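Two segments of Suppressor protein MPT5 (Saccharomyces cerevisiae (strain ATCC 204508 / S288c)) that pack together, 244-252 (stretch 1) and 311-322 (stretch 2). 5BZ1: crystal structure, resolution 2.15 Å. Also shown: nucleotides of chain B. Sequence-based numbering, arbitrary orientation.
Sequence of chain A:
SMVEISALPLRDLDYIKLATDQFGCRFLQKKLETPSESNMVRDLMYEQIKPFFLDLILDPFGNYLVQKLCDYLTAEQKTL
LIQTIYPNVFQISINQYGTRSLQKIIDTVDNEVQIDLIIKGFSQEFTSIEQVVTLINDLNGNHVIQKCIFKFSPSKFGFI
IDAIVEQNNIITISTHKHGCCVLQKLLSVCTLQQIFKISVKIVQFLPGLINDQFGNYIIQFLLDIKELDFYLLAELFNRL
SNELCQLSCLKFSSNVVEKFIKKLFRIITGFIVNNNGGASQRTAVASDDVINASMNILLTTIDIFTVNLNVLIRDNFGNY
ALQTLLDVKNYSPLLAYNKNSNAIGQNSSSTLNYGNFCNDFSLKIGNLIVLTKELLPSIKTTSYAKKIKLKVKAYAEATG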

# COMPACT_ATOMS: atom_id res chain seq x y z
N LEU A 244 6.14 -12.30 -21.75
CA LEU A 244 4.93 -11.48 -21.83
C LEU A 244 3.68 -12.29 -22.14
O LEU A 244 2.62 -12.04 -21.58
N CYS A 245 3.81 -13.28 -23.02
CA CYS A 245 2.68 -14.12 -23.38
C CYS A 245 2.22 -14.99 -22.21
O CYS A 245 1.02 -15.07 -21.92
N GLN A 246 3.16 -15.65 -21.54
CA GLN A 246 2.82 -16.49 -20.41
C GLN A 246 2.22 -15.70 -19.25
O GLN A 246 1.23 -16.13 -18.65
N LEU A 247 2.81 -14.55 -18.94
CA LEU A 247 2.31 -13.69 -17.86
C LEU A 247 0.88 -13.23 -18.15
O LEU A 247 0.05 -13.13 -17.25
N SER A 248 0.60 -12.98 -19.43
CA SER A 248 -0.74 -12.60 -19.87
C SER A 248 -1.75 -13.73 -19.65
O SER A 248 -2.96 -13.47 -19.57
N CYS A 249 -1.27 -14.96 -19.57
CA CYS A 249 -2.14 -16.12 -19.43
C CYS A 249 -2.25 -16.65 -18.00
O CYS A 249 -2.71 -17.76 -17.78
N LEU A 250 -1.82 -15.84 -17.03
CA LEU A 250 -1.94 -16.24 -15.63
C LEU A 250 -2.93 -15.35 -14.88
O LEU A 250 -3.08 -14.17 -15.21
N LYS A 251 -3.61 -15.92 -13.89
CA LYS A 251 -4.70 -15.24 -13.19
C LYS A 251 -4.34 -13.85 -12.66
O LYS A 251 -5.08 -12.88 -12.88
N PHE A 252 -3.22 -13.75 -11.96
CA PHE A 252 -2.87 -12.51 -11.29
C PHE A 252 -2.07 -11.55 -12.17
O PHE A 252 -2.40 -10.37 -12.27
N VAL A 311 -2.72 -18.43 -29.06
CA VAL A 311 -2.77 -18.86 -27.66
C VAL A 311 -3.59 -17.88 -26.83
O VAL A 311 -4.43 -18.28 -26.03
N LEU A 312 -3.33 -16.59 -27.04
CA LEU A 312 -3.95 -15.52 -26.25
C LEU A 312 -5.47 -15.43 -26.43
O LEU A 312 -6.20 -15.29 -25.45
N ILE A 313 -5.94 -15.52 -27.67
CA ILE A 313 -7.37 -15.40 -27.96
C ILE A 313 -8.17 -16.55 -27.35
O ILE A 313 -9.38 -16.46 -27.16
N ARG A 314 -7.45 -17.62 -27.02
CA ARG A 314 -8.05 -18.88 -26.58
C ARG A 314 -7.93 -19.06 -25.07
O ARG A 314 -8.62 -19.90 -24.48
N ASP A 315 -7.05 -18.28 -24.45
CA ASP A 315 -6.74 -18.47 -23.03
C ASP A 315 -7.74 -17.78 -22.10
O ASP A 315 -8.23 -16.68 -22.40
N ASN A 316 -8.04 -18.43 -20.98
CA ASN A 316 -9.00 -17.93 -20.00
C ASN A 316 -8.68 -16.53 -19.47
O ASN A 316 -9.59 -15.78 -19.10
N PHE A 317 -7.40 -16.20 -19.43
CA PHE A 317 -6.97 -14.91 -18.92
C PHE A 317 -6.36 -14.05 -20.02
O PHE A 317 -6.55 -12.83 -20.05
N GLY A 318 -5.62 -14.69 -20.93
CA GLY A 318 -4.96 -14.00 -22.03
C GLY A 318 -5.88 -13.21 -22.93
O GLY A 318 -5.48 -12.19 -23.49
N ASN A 319 -7.12 -13.66 -23.06
CA ASN A 319 -8.09 -12.98 -23.92
C ASN A 319 -8.39 -11.57 -23.43
O ASN A 319 -8.71 -10.68 -24.23
N TYR A 320 -8.29 -11.35 -22.12
CA TYR A 320 -8.51 -10.03 -21.54
C TYR A 320 -7.41 -9.05 -21.95
O TYR A 320 -7.68 -7.91 -22.32
N ALA A 321 -6.16 -9.50 -21.85
CA ALA A 321 -5.03 -8.68 -22.27
C ALA A 321 -5.11 -8.37 -23.76
O ALA A 321 -4.80 -7.26 -24.20
N LEU A 322 -5.52 -9.36 -24.55
CA LEU A 322 -5.69 -9.18 -25.99
C LEU A 322 -6.77 -8.14 -26.28
O LEU A 322 -6.55 -7.23 -27.08

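No direct hydrogen bond joins the two stretches; a water bridges them by hydrogen bonds, its O donating to Cys-249 O (3.0 Å) and to Asp-315 OD1 (2.8 Å). The backbones come closest at Cys-249 and Gly-318, whose CA atoms lie 4.4 Å apart. Glycine permits this approach: an ideal CB on Gly-318 would sit only 3.1 Å from Cys-249 SG. Gly-318 CA makes a CA-H...O contact with Ser-248 O at 3.2 Å.

Asp-315 points toward stretch 1 with chi1 t, and its carboxylate also caps a turn within stretch 2. Asp-315 OD2 accepts from Phe-317 N and Gly-318 N, both at 2.8 Å, capping the turn that leads into the helix, and the same OD2 packs 3.3 Å from Cys-249 CA.

On one flank of this junction the contact is apolar. Cys-249 (m) brings SG to 3.9 Å from Leu-312 CD2 and 4.2 Å from Val-311 CG1, while Cys-245 (t) places SG 4.2 Å from Leu-312 CD2. Leu-312 (m, t) starts sideways, but its end reaches nearer, so that CD2 also meets Ser-248 CB at 3.8 Å. Ser-248 (m) donates from OG to Leu-244 O at 2.7 Å, and Ser-248 CB lies 4.2 Å from Ala-321 CB.

Phe-317 (m), pointing toward stretch 1, buries the largest area. Lys-251 CA lies 3.6 Å from the centroid of the Phe-317 ring and 9° off its normal, a CH-pi contact over the face, whereas Cys-249 O approaches the ring edge, 3.7 Å from Phe-317 CD2. The end of Lys-251 (chi1 t) leads away to the RNA, where NZ donates to G2 O2' at 3.1 Å. Phe-317 CE1 lies 3.4 Å from G2 O2', so both stretches meet the nucleotide at its ribose.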

# COMPACT_ATOMS: atom_id res chain seq x y z
CB LEU A 244 5.11 -10.36 -22.86
CG LEU A 244 4.04 -9.27 -22.87
CD1 LEU A 244 3.98 -8.58 -21.52
CD2 LEU A 244 4.29 -8.25 -23.99
CB CYS A 245 3.00 -15.00 -24.59
SG CYS A 245 1.68 -16.17 -24.99
CB GLN A 246 4.03 -17.29 -19.92
CG GLN A 246 3.71 -18.26 -18.79
CD GLN A 246 2.52 -19.15 -19.10
OE1 GLN A 246 1.44 -19.02 -18.50
NE2 GLN A 246 2.70 -20.07 -20.05
CB LEU A 247 3.23 -12.48 -17.66
CG LEU A 247 4.61 -12.76 -17.07
CD1 LEU A 247 5.51 -11.53 -17.18
CD2 LEU A 247 4.52 -13.22 -15.62
CB SER A 248 -0.72 -12.22 -21.35
OG SER A 248 0.08 -11.08 -21.58
CB CYS A 249 -1.69 -17.25 -20.36
SG CYS A 249 -1.76 -16.81 -22.11
CB LEU A 250 -0.56 -16.23 -14.95
CG LEU A 250 0.44 -17.23 -15.53
CD1 LEU A 250 1.83 -17.01 -14.96
CD2 LEU A 250 -0.01 -18.66 -15.29
CB LYS A 251 -5.20 -16.10 -12.03
CG LYS A 251 -6.43 -15.55 -11.31
CD LYS A 251 -6.63 -16.25 -9.97
CE LYS A 251 -8.11 -16.49 -9.67
NZ LYS A 251 -8.91 -15.25 -9.62
CB PHE A 252 -2.15 -12.80 -9.97
CG PHE A 252 -2.94 -13.67 -9.03
CD1 PHE A 252 -4.07 -13.18 -8.38
CD2 PHE A 252 -2.56 -14.99 -8.79
CE1 PHE A 252 -4.80 -13.99 -7.52
CE2 PHE A 252 -3.28 -15.80 -7.94
CZ PHE A 252 -4.41 -15.30 -7.30
CB VAL A 311 -1.36 -19.00 -27.07
CG1 VAL A 311 -1.41 -19.13 -25.55
CG2 VAL A 311 -0.65 -20.19 -27.67
CB LEU A 312 -3.29 -14.18 -26.58
CG LEU A 312 -1.85 -14.01 -26.12
CD1 LEU A 312 -1.19 -12.84 -26.82
CD2 LEU A 312 -1.79 -13.82 -24.61
CB ILE A 313 -7.62 -15.33 -29.48
CG1 ILE A 313 -8.98 -14.70 -29.78
CG2 ILE A 313 -7.50 -16.71 -30.13
CD1 ILE A 313 -9.30 -14.60 -31.26
CB ARG A 314 -7.32 -20.02 -27.30
CG ARG A 314 -8.21 -21.14 -27.80
CD ARG A 314 -7.43 -22.00 -28.79
NE ARG A 314 -7.03 -21.25 -29.98
CZ ARG A 314 -7.77 -21.14 -31.08
NH1 ARG A 314 -8.95 -21.74 -31.15
NH2 ARG A 314 -7.32 -20.44 -32.11
CB ASP A 315 -5.32 -17.98 -22.74
CG ASP A 315 -4.89 -18.26 -21.32
OD1 ASP A 315 -4.41 -19.38 -21.06
OD2 ASP A 315 -5.04 -17.36 -20.46
CB ASN A 316 -9.12 -18.90 -18.82
CG ASN A 316 -9.82 -20.19 -19.18
OD1 ASN A 316 -10.70 -20.21 -20.04
ND2 ASN A 316 -9.45 -21.28 -18.51
CB PHE A 317 -5.98 -15.09 -17.77
CG PHE A 317 -6.55 -15.85 -16.60
CD1 PHE A 317 -7.66 -15.36 -15.92
CD2 PHE A 317 -5.99 -17.05 -16.19
CE1 PHE A 317 -8.20 -16.05 -14.84
CE2 PHE A 317 -6.51 -17.75 -15.11
CZ PHE A 317 -7.62 -17.25 -14.44
CB ASN A 319 -9.37 -13.81 -24.07
CG ASN A 319 -10.29 -13.69 -22.86
OD1 ASN A 319 -11.13 -12.80 -22.80
ND2 ASN A 319 -10.14 -14.61 -21.91
CB TYR A 320 -8.59 -10.12 -20.01
CG TYR A 320 -9.85 -10.77 -19.48
CD1 TYR A 320 -11.05 -10.07 -19.46
CD2 TYR A 320 -9.84 -12.07 -18.99
CE1 TYR A 320 -12.21 -10.66 -18.98
CE2 TYR A 320 -10.99 -12.66 -18.51
CZ TYR A 320 -12.17 -11.95 -18.50
OH TYR A 320 -13.31 -12.55 -18.01
CB ALA A 321 -3.72 -9.37 -21.93
CB LEU A 322 -6.04 -10.50 -26.67
CG LEU A 322 -6.36 -10.42 -28.16
CD1 LEU A 322 -5.15 -9.98 -28.95
CD2 LEU A 322 -6.87 -11.76 -28.69
P G B 2 -15.87 -14.37 -14.54
OP1 G B 2 -16.39 -14.90 -13.25
OP2 G B 2 -16.41 -13.10 -15.08
O5' G B 2 -14.30 -14.21 -14.40
C5' G B 2 -13.46 -15.34 -14.19
C4' G B 2 -12.08 -14.91 -13.80
O4' G B 2 -11.46 -14.21 -14.91
C3' G B 2 -11.99 -13.93 -12.65
O3' G B 2 -12.10 -14.57 -11.39
C2' G B 2 -10.65 -13.25 -12.88
O2' G B 2 -9.58 -14.05 -12.41
C1' G B 2 -10.59 -13.21 -14.41
N9 G B 2 -11.02 -11.90 -14.96
C8 G B 2 -12.29 -11.37 -15.02
N7 G B 2 -12.31 -10.18 -15.56
C5 G B 2 -10.98 -9.91 -15.87
C6 G B 2 -10.38 -8.77 -16.47
O6 G B 2 -10.92 -7.73 -16.87
N1 G B 2 -9.01 -8.92 -16.59
C2 G B 2 -8.30 -10.03 -16.19
N2 G B 2 -6.98 -10.00 -16.39
N3 G B 2 -8.84 -11.09 -15.62
C4 G B 2 -10.18 -10.96 -15.50
O5' U B 1 -18.51 -14.19 -18.08
C5' U B 1 -18.39 -15.59 -17.87
C4' U B 1 -16.95 -16.02 -17.87
O4' U B 1 -16.40 -15.95 -19.21
C3' U B 1 -16.00 -15.18 -17.03
O3' U B 1 -16.04 -15.51 -15.65
C2' U B 1 -14.64 -15.45 -17.68
O2' U B 1 -14.10 -16.69 -17.24
C1' U B 1 -15.04 -15.60 -19.16
N1 U B 1 -14.83 -14.35 -19.93
C2 U B 1 -13.58 -14.17 -20.52
O2 U B 1 -12.68 -14.99 -20.41
N3 U B 1 -13.43 -13.00 -21.22
C4 U B 1 -14.38 -12.01 -21.39
O4 U B 1 -14.09 -11.02 -22.06
C5 U B 1 -15.64 -12.28 -20.76
C6 U B 1 -15.83 -13.41 -20.07
P U B 3 -12.50 -13.72 -10.08
OP1 U B 3 -12.58 -14.66 -8.94
OP2 U B 3 -13.70 -12.89 -10.39
O5' U B 3 -11.26 -12.74 -9.87
C5' U B 3 -11.19 -11.85 -8.77
C4' U B 3 -9.91 -12.03 -8.01
O4' U B 3 -8.77 -11.83 -8.88
C3' U B 3 -9.67 -11.07 -6.86
O3' U B 3 -10.38 -11.45 -5.69
C2' U B 3 -8.15 -11.12 -6.69
O2' U B 3 -7.77 -12.26 -5.94
C1' U B 3 -7.68 -11.30 -8.14
N1 U B 3 -7.24 -10.04 -8.76
C2 U B 3 -5.93 -9.64 -8.53
O2 U B 3 -5.15 -10.29 -7.85
N3 U B 3 -5.56 -8.46 -9.13
C4 U B 3 -6.36 -7.65 -9.91
O4 U B 3 -5.88 -6.61 -10.38
C5 U B 3 -7.70 -8.13 -10.10
C6 U B 3 -8.09 -9.28 -9.54
O HOH W 1 -4.37 -20.23 -18.35